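Local atomic coordinates of peptidoglycan DD-endopeptidase ShyB (Vibrio cholerae, PDB entry 2GU1), a protein that cleaves the peptide cross-links between peptidoglycan strands as a zinc-dependent endopeptidase, probably letting new glycan be inserted as the cell wall expands. Residues L25-P28 and Y29-Q33; V113-R117 and V118-S122; V316-N320 and R321-A325. One frame throughout, in Å; residues are numbered along the deposited sequence.

Contact 1. Residues L25-P28 and Y29-Q33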
ATOM      1  N   LEU A  25      12.319  16.365  17.666  1.00 24.11           N
ATOM      2  CA  LEU A  25      12.505  15.605  18.898  1.00 22.95           C
ATOM      3  C   LEU A  25      13.980  15.482  19.295  1.00 21.60           C
ATOM      4  O   LEU A  25      14.323  14.790  20.249  1.00 21.00           O
ATOM      5  CB  LEU A  25      11.862  14.216  18.774  1.00 21.46           C
ATOM      6  CG  LEU A  25      10.330  14.241  18.680  1.00 21.93           C
ATOM      7  CD1 LEU A  25       9.769  12.817  18.645  1.00 19.19           C
ATOM      8  CD2 LEU A  25       9.758  15.008  19.890  1.00 23.44           C
ATOM      9  N   GLY A  26      14.850  16.153  18.551  1.00 21.54           N
ATOM     10  CA  GLY A  26      16.269  16.128  18.874  1.00 22.94           C
ATOM     11  C   GLY A  26      17.090  14.896  18.525  1.00 24.61           C
ATOM     12  O   GLY A  26      18.226  14.762  18.988  1.00 24.34           O
ATOM     13  N   VAL A  27      16.545  13.992  17.721  1.00 22.58           N
ATOM     14  CA  VAL A  27      17.291  12.786  17.337  1.00 23.14           C
ATOM     15  C   VAL A  27      18.371  13.165  16.315  1.00 24.24           C
ATOM     16  O   VAL A  27      18.110  13.935  15.384  1.00 21.75           O
ATOM     17  CB  VAL A  27      16.346  11.737  16.713  1.00 23.98           C
ATOM     18  CG1 VAL A  27      17.132  10.494  16.294  1.00 23.74           C
ATOM     19  CG2 VAL A  27      15.252  11.378  17.707  1.00 25.90           C
ATOM     20  N   PRO A  28      19.598  12.634  16.477  1.00 25.10           N
ATOM     21  CA  PRO A  28      20.705  12.933  15.561  1.00 25.85           C
ATOM     22  C   PRO A  28      20.479  12.431  14.135  1.00 25.61           C
ATOM     23  O   PRO A  28      19.780  11.446  13.908  1.00 24.49           O
ATOM     24  CB  PRO A  28      21.902  12.237  16.220  1.00 27.31           C
ATOM     25  CG  PRO A  28      21.522  12.185  17.675  1.00 27.68           C
ATOM     26  CD  PRO A  28      20.068  11.814  17.607  1.00 25.59           C
ATOM     27  N   TYR A  29      21.091  13.120  13.181  1.00 25.67           N
ATOM     28  CA  TYR A  29      20.987  12.760  11.775  1.00 27.24           C
ATOM     29  C   TYR A  29      21.430  11.313  11.549  1.00 26.70           C
ATOM     30  O   TYR A  29      20.751  10.537  10.880  1.00 25.66           O
ATOM     31  CB  TYR A  29      21.865  13.694  10.949  1.00 27.95           C
ATOM     32  CG  TYR A  29      21.908  13.358   9.475  1.00 34.06           C
ATOM     33  CD1 TYR A  29      20.850  13.691   8.632  1.00 34.49           C
ATOM     34  CD2 TYR A  29      23.013  12.711   8.923  1.00 34.17           C
ATOM     35  CE1 TYR A  29      20.893  13.392   7.267  1.00 38.63           C
ATOM     36  CE2 TYR A  29      23.067  12.404   7.561  1.00 37.54           C
ATOM     37  CZ  TYR A  29      22.004  12.750   6.741  1.00 36.09           C
ATOM     38  OH  TYR A  29      22.058  12.463   5.398  1.00 39.52           O
ATOM     39  N   SER A  30      22.579  10.962  12.115  1.00 26.26           N
ATOM     40  CA  SER A  30      23.132   9.619  11.974  1.00 25.54           C
ATOM     41  C   SER A  30      22.137   8.538  12.370  1.00 24.21           C
ATOM     42  O   SER A  30      22.109   7.459  11.769  1.00 23.63           O
ATOM     43  CB  SER A  30      24.386   9.491  12.834  1.00 24.29           C
ATOM     44  OG  SER A  30      24.047   9.670  14.194  1.00 27.28           O
ATOM     45  N   ILE A  31      21.317   8.828  13.375  1.00 23.42           N
ATOM     46  CA  ILE A  31      20.321   7.879  13.857  1.00 24.06           C
ATOM     47  C   ILE A  31      19.147   7.845  12.889  1.00 22.73           C
ATOM     48  O   ILE A  31      18.553   6.797  12.647  1.00 22.95           O
ATOM     49  CB  ILE A  31      19.826   8.261  15.265  1.00 25.33           C
ATOM     50  CG1 ILE A  31      20.994   8.202  16.260  1.00 26.93           C
ATOM     51  CG2 ILE A  31      18.675   7.356  15.677  1.00 25.16           C
ATOM     52  CD1 ILE A  31      21.702   6.864  16.339  1.00 30.66           C
ATOM     53  N   LEU A  32      18.803   9.002  12.342  1.00 25.13           N
ATOM     54  CA  LEU A  32      17.729   9.055  11.361  1.00 22.71           C
ATOM     55  C   LEU A  32      18.121   8.106  10.212  1.00 22.81           C
ATOM     56  O   LEU A  32      17.317   7.298   9.757  1.00 22.66           O
ATOM     57  CB  LEU A  32      17.581  10.480  10.830  1.00 24.38           C
ATOM     58  CG  LEU A  32      16.697  10.607   9.596  1.00 22.79           C
ATOM     59  CD1 LEU A  32      15.350   9.992   9.884  1.00 27.92           C
ATOM     60  CD2 LEU A  32      16.563  12.079   9.209  1.00 28.25           C
ATOM     61  N   GLN A  33      19.372   8.200   9.768  1.00 22.47           N
ATOM     62  CA  GLN A  33      19.865   7.353   8.674  1.00 22.79           C
ATOM     63  C   GLN A  33      19.811   5.850   8.964  1.00 23.20           C
ATOM     64  O   GLN A  33      19.609   5.040   8.054  1.00 22.42           O
ATOM     65  CB  GLN A  33      21.302   7.746   8.295  1.00 23.33           C
ATOM     66  CG  GLN A  33      21.423   9.126   7.661  1.00 26.98           C
ATOM     67  CD  GLN A  33      20.201   9.473   6.835  1.00 31.49           C
ATOM     68  OE1 GLN A  33      19.306  10.183   7.297  1.00 36.02           O
ATOM     69  NE2 GLN A  33      20.140   8.949   5.616  1.00 27.42           N
TER
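Pro28 and Ile31 meet where a short connection turns into helix 29-38. The chain runs through Val27 and Pro28 with extended backbone angles and turns helical at Tyr29. Pro28 is the N-cap. Its carbonyl opens the hydrogen-bond ladder of the helix: Leu32 N donates to Pro28 O at 3.1 Å, with an N-H...O angle of 155° and the donor in the carbonyl plane. Ile31 N gives the same oxygen a second bond, which is weak and bent. The next rung runs from Gln33 N to Tyr29 O, 2.9 Å.

The side chains close over this first turn. The contact of Val27 with Ile31 is methyl to methyl, from Val27 CG1 to Ile31 CG2 at 3.6 Å, and the two side chains cross at about a right angle. Val27 places CG1 opposite its own backbone N (chi1 179°), which carries that methyl forward to the helix. The Pro28 ring lies alongside Ile31 and points the same way, with Pro28 CD 4.0 Å from Ile31 CG1. Ile31 thus meets one neighbour with each of its branches. Along the helix, Gln33 CG lies 3.6 Å above one face of the Tyr29 ring, displaced toward its rim.

Val27 also packs on Phe22 and Leu56, and Leu32 reaches back to Leu18 and Phe22 of helix 18-24. Gly26, with positive phi, ends that helix in a Schellman motif. The short link between two helices, packed against an antiparallel sheet, is consistent with the helix pair of a LysM-like domain.

Contact 2. Residues V113-R117 and V118-S122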
ATOM      1  N   VAL A 113     -23.871  11.391  -3.361  1.00 40.98           N
ATOM      2  CA  VAL A 113     -24.431  12.167  -2.260  1.00 40.15           C
ATOM      3  C   VAL A 113     -25.143  11.271  -1.258  1.00 38.11           C
ATOM      4  O   VAL A 113     -24.914  11.363  -0.051  1.00 36.50           O
ATOM      5  CB  VAL A 113     -25.430  13.223  -2.781  1.00 41.10           C
ATOM      6  CG1 VAL A 113     -26.051  13.974  -1.618  1.00 42.01           C
ATOM      7  CG2 VAL A 113     -24.719  14.187  -3.715  1.00 42.89           C
ATOM      8  N   SER A 114     -26.009  10.405  -1.775  1.00 36.77           N
ATOM      9  CA  SER A 114     -26.768   9.479  -0.946  1.00 37.49           C
ATOM     10  C   SER A 114     -25.856   8.499  -0.207  1.00 36.74           C
ATOM     11  O   SER A 114     -26.137   8.111   0.928  1.00 37.61           O
ATOM     12  CB  SER A 114     -27.763   8.706  -1.813  1.00 37.97           C
ATOM     13  OG  SER A 114     -28.530   7.810  -1.031  1.00 41.62           O
ATOM     14  N   ALA A 115     -24.765   8.102  -0.860  1.00 35.10           N
ATOM     15  CA  ALA A 115     -23.802   7.170  -0.275  1.00 33.44           C
ATOM     16  C   ALA A 115     -23.062   7.834   0.886  1.00 34.67           C
ATOM     17  O   ALA A 115     -22.838   7.217   1.933  1.00 32.28           O
ATOM     18  CB  ALA A 115     -22.803   6.708  -1.342  1.00 31.25           C
ATOM     19  N   ARG A 116     -22.677   9.093   0.691  1.00 35.37           N
ATOM     20  CA  ARG A 116     -21.976   9.842   1.727  1.00 36.98           C
ATOM     21  C   ARG A 116     -22.912  10.100   2.909  1.00 37.82           C
ATOM     22  O   ARG A 116     -22.511   9.994   4.069  1.00 37.39           O
ATOM     23  CB  ARG A 116     -21.459  11.179   1.172  1.00 37.10           C
ATOM     24  CG  ARG A 116     -20.283  11.069   0.195  1.00 34.85           C
ATOM     25  CD  ARG A 116     -19.068  10.412   0.839  1.00 35.97           C
ATOM     26  NE  ARG A 116     -18.661  11.082   2.074  1.00 40.75           N
ATOM     27  CZ  ARG A 116     -17.886  12.161   2.121  1.00 41.07           C
ATOM     28  NH1 ARG A 116     -17.425  12.694   1.003  1.00 42.23           N
ATOM     29  NH2 ARG A 116     -17.579  12.714   3.287  1.00 39.45           N
ATOM     30  N   ARG A 117     -24.167  10.428   2.616  1.00 39.56           N
ATOM     31  CA  ARG A 117     -25.135  10.703   3.675  1.00 41.10           C
ATOM     32  C   ARG A 117     -25.419   9.497   4.566  1.00 41.25           C
ATOM     33  O   ARG A 117     -25.750   9.658   5.747  1.00 40.74           O
ATOM     34  CB  ARG A 117     -26.446  11.218   3.075  1.00 45.76           C
ATOM     35  CG  ARG A 117     -26.297  12.566   2.390  1.00 50.61           C
ATOM     36  CD  ARG A 117     -27.638  13.213   2.088  1.00 55.20           C
ATOM     37  NE  ARG A 117     -27.452  14.535   1.496  1.00 58.49           N
ATOM     38  CZ  ARG A 117     -28.429  15.412   1.282  1.00 60.71           C
ATOM     39  NH1 ARG A 117     -29.680  15.114   1.613  1.00 61.61           N
ATOM     40  NH2 ARG A 117     -28.150  16.591   0.742  1.00 60.49           N
ATOM     41  N   VAL A 118     -25.281   8.293   4.015  1.00 39.12           N
ATOM     42  CA  VAL A 118     -25.541   7.086   4.788  1.00 38.81           C
ATOM     43  C   VAL A 118     -24.307   6.548   5.524  1.00 37.27           C
ATOM     44  O   VAL A 118     -24.385   5.520   6.199  1.00 39.24           O
ATOM     45  CB  VAL A 118     -26.137   5.965   3.898  1.00 40.05           C
ATOM     46  CG1 VAL A 118     -25.038   5.285   3.088  1.00 39.74           C
ATOM     47  CG2 VAL A 118     -26.880   4.961   4.759  1.00 43.22           C
ATOM     48  N   GLY A 119     -23.167   7.223   5.396  1.00 35.43           N
ATOM     49  CA  GLY A 119     -21.984   6.767   6.112  1.00 35.05           C
ATOM     50  C   GLY A 119     -20.740   6.383   5.329  1.00 33.62           C
ATOM     51  O   GLY A 119     -19.654   6.297   5.899  1.00 33.73           O
ATOM     52  N   LEU A 120     -20.875   6.137   4.034  1.00 32.83           N
ATOM     53  CA  LEU A 120     -19.715   5.770   3.230  1.00 32.48           C
ATOM     54  C   LEU A 120     -18.783   6.971   3.054  1.00 33.60           C
ATOM     55  O   LEU A 120     -19.242   8.113   2.978  1.00 31.44           O
ATOM     56  CB  LEU A 120     -20.178   5.263   1.864  1.00 31.55           C
ATOM     57  CG  LEU A 120     -20.997   3.975   1.943  1.00 31.09           C
ATOM     58  CD1 LEU A 120     -21.818   3.797   0.688  1.00 29.38           C
ATOM     59  CD2 LEU A 120     -20.057   2.797   2.167  1.00 29.74           C
ATOM     60  N   THR A 121     -17.480   6.710   2.993  1.00 32.91           N
ATOM     61  CA  THR A 121     -16.496   7.772   2.818  1.00 33.67           C
ATOM     62  C   THR A 121     -16.275   8.056   1.333  1.00 34.34           C
ATOM     63  O   THR A 121     -16.785   7.335   0.465  1.00 34.17           O
ATOM     64  CB  THR A 121     -15.132   7.395   3.424  1.00 35.16           C
ATOM     65  OG1 THR A 121     -14.558   6.313   2.678  1.00 35.14           O
ATOM     66  CG2 THR A 121     -15.287   6.987   4.876  1.00 35.09           C
ATOM     67  N   SER A 122     -15.506   9.104   1.052  1.00 33.74           N
ATOM     68  CA  SER A 122     -15.201   9.481  -0.323  1.00 34.57           C
ATOM     69  C   SER A 122     -14.439   8.360  -1.015  1.00 33.79           C
ATOM     70  O   SER A 122     -14.734   8.019  -2.164  1.00 31.93           O
ATOM     71  CB  SER A 122     -14.354  10.759  -0.360  1.00 35.76           C
ATOM     72  OG  SER A 122     -15.083  11.871   0.121  1.00 41.17           O
TER
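A Schellman motif ends helix 111-117, and the chain then passes through a short link into helix 122-132. Gly119 has positive phi and is the first residue to leave the helical conformation. Gly119 N donates to Arg116 O at 3.1 Å, with the donor well above the carbonyl plane. Leu120 N bonds to Ala115 O, also at 3.1 Å, and closes the wider loop of the motif. Val118 N still makes a helical bond to Ser114 O and a weak one to Ala115 O. At the backbone angles of Gly119 a CB would press on the carbonyl oxygen of Val118, and glycine has none.

The apolar contact that accompanies this turn is between Ala115 CB and Leu120 CD1, 3.7 Å apart. Both residues are buried. Val118 turns CG1 between its backbone N and carbonyl carbon (chi1 79°), which brings that methyl to 3.1 Å from Ala115 O. The link lies in the part of the chain related to the second domain of Csd3. Leu120 packs on Phe103 of strand 97-106 and Ile150 of strand 147-157, Val118 on Phe103, and Ala115 on Val125 of the following helix.

On the exposed side Arg116 folds back over the link. Its chain bends at chi2 and chi3, and Arg116 CD comes to 3.1 Å from Leu120 O, which lies near the guanidinium plane at its edge. Arg116 CA also directs a nearly straight CA-H...O contact at Leu120 O. Ser122 N sits 3.6 Å above the plane of the Arg116 guanidinium, offset toward its rim. Thr121 is the N-cap of helix 122-132: its side chain caps a backbone N of the first turn, and Gln124 OE1 takes a bond from Thr121 N. Thr121 OG1 also bonds to Ser123 OG.

Contact 3. Residues V316-N320 and R321-A325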
ATOM      1  N   VAL A 316       4.928  -6.451  -4.968  1.00 20.48           N
ATOM      2  CA  VAL A 316       3.484  -6.554  -5.097  1.00 18.44           C
ATOM      3  C   VAL A 316       2.997  -6.647  -3.659  1.00 21.46           C
ATOM      4  O   VAL A 316       3.499  -7.465  -2.882  1.00 23.48           O
ATOM      5  CB  VAL A 316       3.028  -7.826  -5.849  1.00 17.92           C
ATOM      6  CG1 VAL A 316       1.496  -7.917  -5.837  1.00 14.94           C
ATOM      7  CG2 VAL A 316       3.529  -7.784  -7.291  1.00 19.37           C
ATOM      8  N   LEU A 317       2.051  -5.789  -3.297  1.00 22.38           N
ATOM      9  CA  LEU A 317       1.507  -5.804  -1.945  1.00 21.52           C
ATOM     10  C   LEU A 317       0.042  -6.209  -1.962  1.00 21.57           C
ATOM     11  O   LEU A 317      -0.743  -5.682  -2.744  1.00 22.95           O
ATOM     12  CB  LEU A 317       1.620  -4.422  -1.288  1.00 21.50           C
ATOM     13  CG  LEU A 317       2.977  -3.730  -1.190  1.00 23.85           C
ATOM     14  CD1 LEU A 317       2.841  -2.539  -0.241  1.00 25.89           C
ATOM     15  CD2 LEU A 317       4.031  -4.680  -0.677  1.00 27.82           C
ATOM     16  N   VAL A 318      -0.313  -7.158  -1.096  1.00 22.44           N
ATOM     17  CA  VAL A 318      -1.689  -7.619  -0.965  1.00 20.00           C
ATOM     18  C   VAL A 318      -2.123  -7.113   0.408  1.00 21.73           C
ATOM     19  O   VAL A 318      -1.598  -7.563   1.426  1.00 22.13           O
ATOM     20  CB  VAL A 318      -1.785  -9.157  -0.966  1.00 21.88           C
ATOM     21  CG1 VAL A 318      -3.235  -9.586  -0.737  1.00 22.11           C
ATOM     22  CG2 VAL A 318      -1.241  -9.720  -2.279  1.00 22.86           C
ATOM     23  N   ARG A 319      -3.070  -6.183   0.422  1.00 20.43           N
ATOM     24  CA  ARG A 319      -3.549  -5.582   1.663  1.00 25.96           C
ATOM     25  C   ARG A 319      -2.361  -5.036   2.449  1.00 27.87           C
ATOM     26  O   ARG A 319      -2.278  -5.171   3.670  1.00 26.87           O
ATOM     27  CB  ARG A 319      -4.347  -6.601   2.486  1.00 24.00           C
ATOM     28  CG  ARG A 319      -5.649  -7.013   1.791  1.00 25.39           C
ATOM     29  CD  ARG A 319      -6.611  -7.795   2.695  1.00 23.66           C
ATOM     30  NE  ARG A 319      -7.857  -8.093   1.995  1.00 23.67           N
ATOM     31  CZ  ARG A 319      -8.013  -9.063   1.097  1.00 24.42           C
ATOM     32  NH1 ARG A 319      -6.998  -9.859   0.783  1.00 21.67           N
ATOM     33  NH2 ARG A 319      -9.185  -9.223   0.490  1.00 22.58           N
ATOM     34  N   ASN A 320      -1.439  -4.422   1.709  1.00 28.27           N
ATOM     35  CA  ASN A 320      -0.238  -3.815   2.268  1.00 31.56           C
ATOM     36  C   ASN A 320       0.829  -4.781   2.766  1.00 30.96           C
ATOM     37  O   ASN A 320       1.798  -4.363   3.401  1.00 33.81           O
ATOM     38  CB  ASN A 320      -0.622  -2.834   3.380  1.00 32.42           C
ATOM     39  CG  ASN A 320      -1.458  -1.688   2.863  1.00 35.62           C
ATOM     40  OD1 ASN A 320      -1.058  -0.986   1.928  1.00 38.41           O
ATOM     41  ND2 ASN A 320      -2.630  -1.488   3.460  1.00 38.21           N
ATOM     42  N   ARG A 321       0.655  -6.067   2.483  1.00 29.99           N
ATOM     43  CA  ARG A 321       1.632  -7.077   2.874  1.00 27.38           C
ATOM     44  C   ARG A 321       2.374  -7.547   1.619  1.00 27.21           C
ATOM     45  O   ARG A 321       1.754  -8.001   0.648  1.00 23.17           O
ATOM     46  CB  ARG A 321       0.952  -8.297   3.491  1.00 30.89           C
ATOM     47  CG  ARG A 321       0.006  -8.022   4.648  1.00 35.44           C
ATOM     48  CD  ARG A 321      -0.609  -9.345   5.107  1.00 41.98           C
ATOM     49  NE  ARG A 321      -1.688  -9.170   6.075  1.00 46.38           N
ATOM     50  CZ  ARG A 321      -1.575  -9.428   7.372  1.00 49.91           C
ATOM     51  NH1 ARG A 321      -0.424  -9.873   7.864  1.00 50.51           N
ATOM     52  NH2 ARG A 321      -2.617  -9.256   8.176  1.00 51.37           N
ATOM     53  N   PRO A 322       3.709  -7.466   1.624  1.00 25.20           N
ATOM     54  CA  PRO A 322       4.407  -7.923   0.418  1.00 25.22           C
ATOM     55  C   PRO A 322       4.268  -9.429   0.174  1.00 26.17           C
ATOM     56  O   PRO A 322       4.229 -10.222   1.112  1.00 25.34           O
ATOM     57  CB  PRO A 322       5.854  -7.485   0.661  1.00 27.47           C
ATOM     58  CG  PRO A 322       5.969  -7.432   2.156  1.00 28.18           C
ATOM     59  CD  PRO A 322       4.637  -6.848   2.584  1.00 25.03           C
ATOM     60  N   VAL A 323       4.154  -9.809  -1.098  1.00 25.82           N
ATOM     61  CA  VAL A 323       4.031 -11.212  -1.484  1.00 24.47           C
ATOM     62  C   VAL A 323       4.955 -11.418  -2.683  1.00 25.08           C
ATOM     63  O   VAL A 323       5.332 -10.454  -3.354  1.00 21.45           O
ATOM     64  CB  VAL A 323       2.584 -11.573  -1.912  1.00 26.57           C
ATOM     65  CG1 VAL A 323       1.588 -11.184  -0.819  1.00 25.23           C
ATOM     66  CG2 VAL A 323       2.243 -10.886  -3.228  1.00 25.73           C
ATOM     67  N   ASP A 324       5.321 -12.669  -2.942  1.00 25.15           N
ATOM     68  CA  ASP A 324       6.194 -13.002  -4.063  1.00 27.56           C
ATOM     69  C   ASP A 324       5.492 -12.608  -5.364  1.00 27.67           C
ATOM     70  O   ASP A 324       4.459 -13.178  -5.710  1.00 29.01           O
ATOM     71  CB  ASP A 324       6.490 -14.505  -4.065  1.00 27.92           C
ATOM     72  CG  ASP A 324       7.640 -14.873  -4.977  1.00 32.07           C
ATOM     73  OD1 ASP A 324       7.807 -14.217  -6.029  1.00 30.41           O
ATOM     74  OD2 ASP A 324       8.379 -15.826  -4.642  1.00 33.39           O
ATOM     75  N   ALA A 325       6.053 -11.632  -6.075  1.00 25.64           N
ATOM     76  CA  ALA A 325       5.470 -11.158  -7.329  1.00 25.14           C
ATOM     77  C   ALA A 325       5.406 -12.252  -8.391  1.00 27.37           C
ATOM     78  O   ALA A 325       4.589 -12.189  -9.303  1.00 26.34           O
ATOM     79  CB  ALA A 325       6.271  -9.980  -7.862  1.00 23.01           C
TER
HETATM   80  O   HOH W   1       6.935  -8.301  -3.620  1.00 21.94           O
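Val318 and Arg321 close the hairpin with two backbone bonds. Val318 N donates to Arg321 O at 2.8 Å and nearly straight (169°). Arg321 N returns a bond to Val318 O from above the carbonyl plane. Farther from the turn, Val323 N reaches Val316 O at 3.0 Å, nearly along the C=O axis. A water then bridges Val316 N and Val323 O.

The valines share one face of the ribbon. Val318 CG2 meets Val323 CG1 at 3.5 Å, the side chains crossing at about a right angle. Val323 sets CG1 anti to its carbonyl carbon (chi1 -54°), beside Val318. Val316 CG2 touches Ala325 CB at 3.6 Å. On the other face Leu317 CD2 packs on the Pro322 ring, 3.6 Å from Pro322 CB, and sits tightly against Pro322 CA.

Around this, Leu317 is bonded through its backbone to Lys275 of strand 274-281. Salt bridges tie Arg319 to Glu166 and Arg321 to Glu93. Pro322 packs on Asn233, and its side chain lies about 8 Å from that of the zinc ligand His313. Arg319 and Asn320 are the two-residue loop of a type I' beta hairpin on strand 312-318 of the M23 peptidase sheet.

In the fold
The three contacts lie in three different parts of the chain, LysM-like, Csd3-like and M23 peptidase, and do not touch. Contacts 1 and 2 are about 43 Å apart between centres, and contact 3 is about 30 Å from each. Contact 3 is nearest the centre of the chain, while the other two sit well outward; all three are only partly buried. Contacts 1 and 2 each join two successive helices through a short link, and contact 3 joins two strands. In contact 1 a carbonyl starts a helix; in contact 2 carbonyls finish one. Contact 3 uses cross-strand bonds instead. Its arginines pair with glutamates beyond the hairpin, whereas Arg116 of contact 2 lies along its own link.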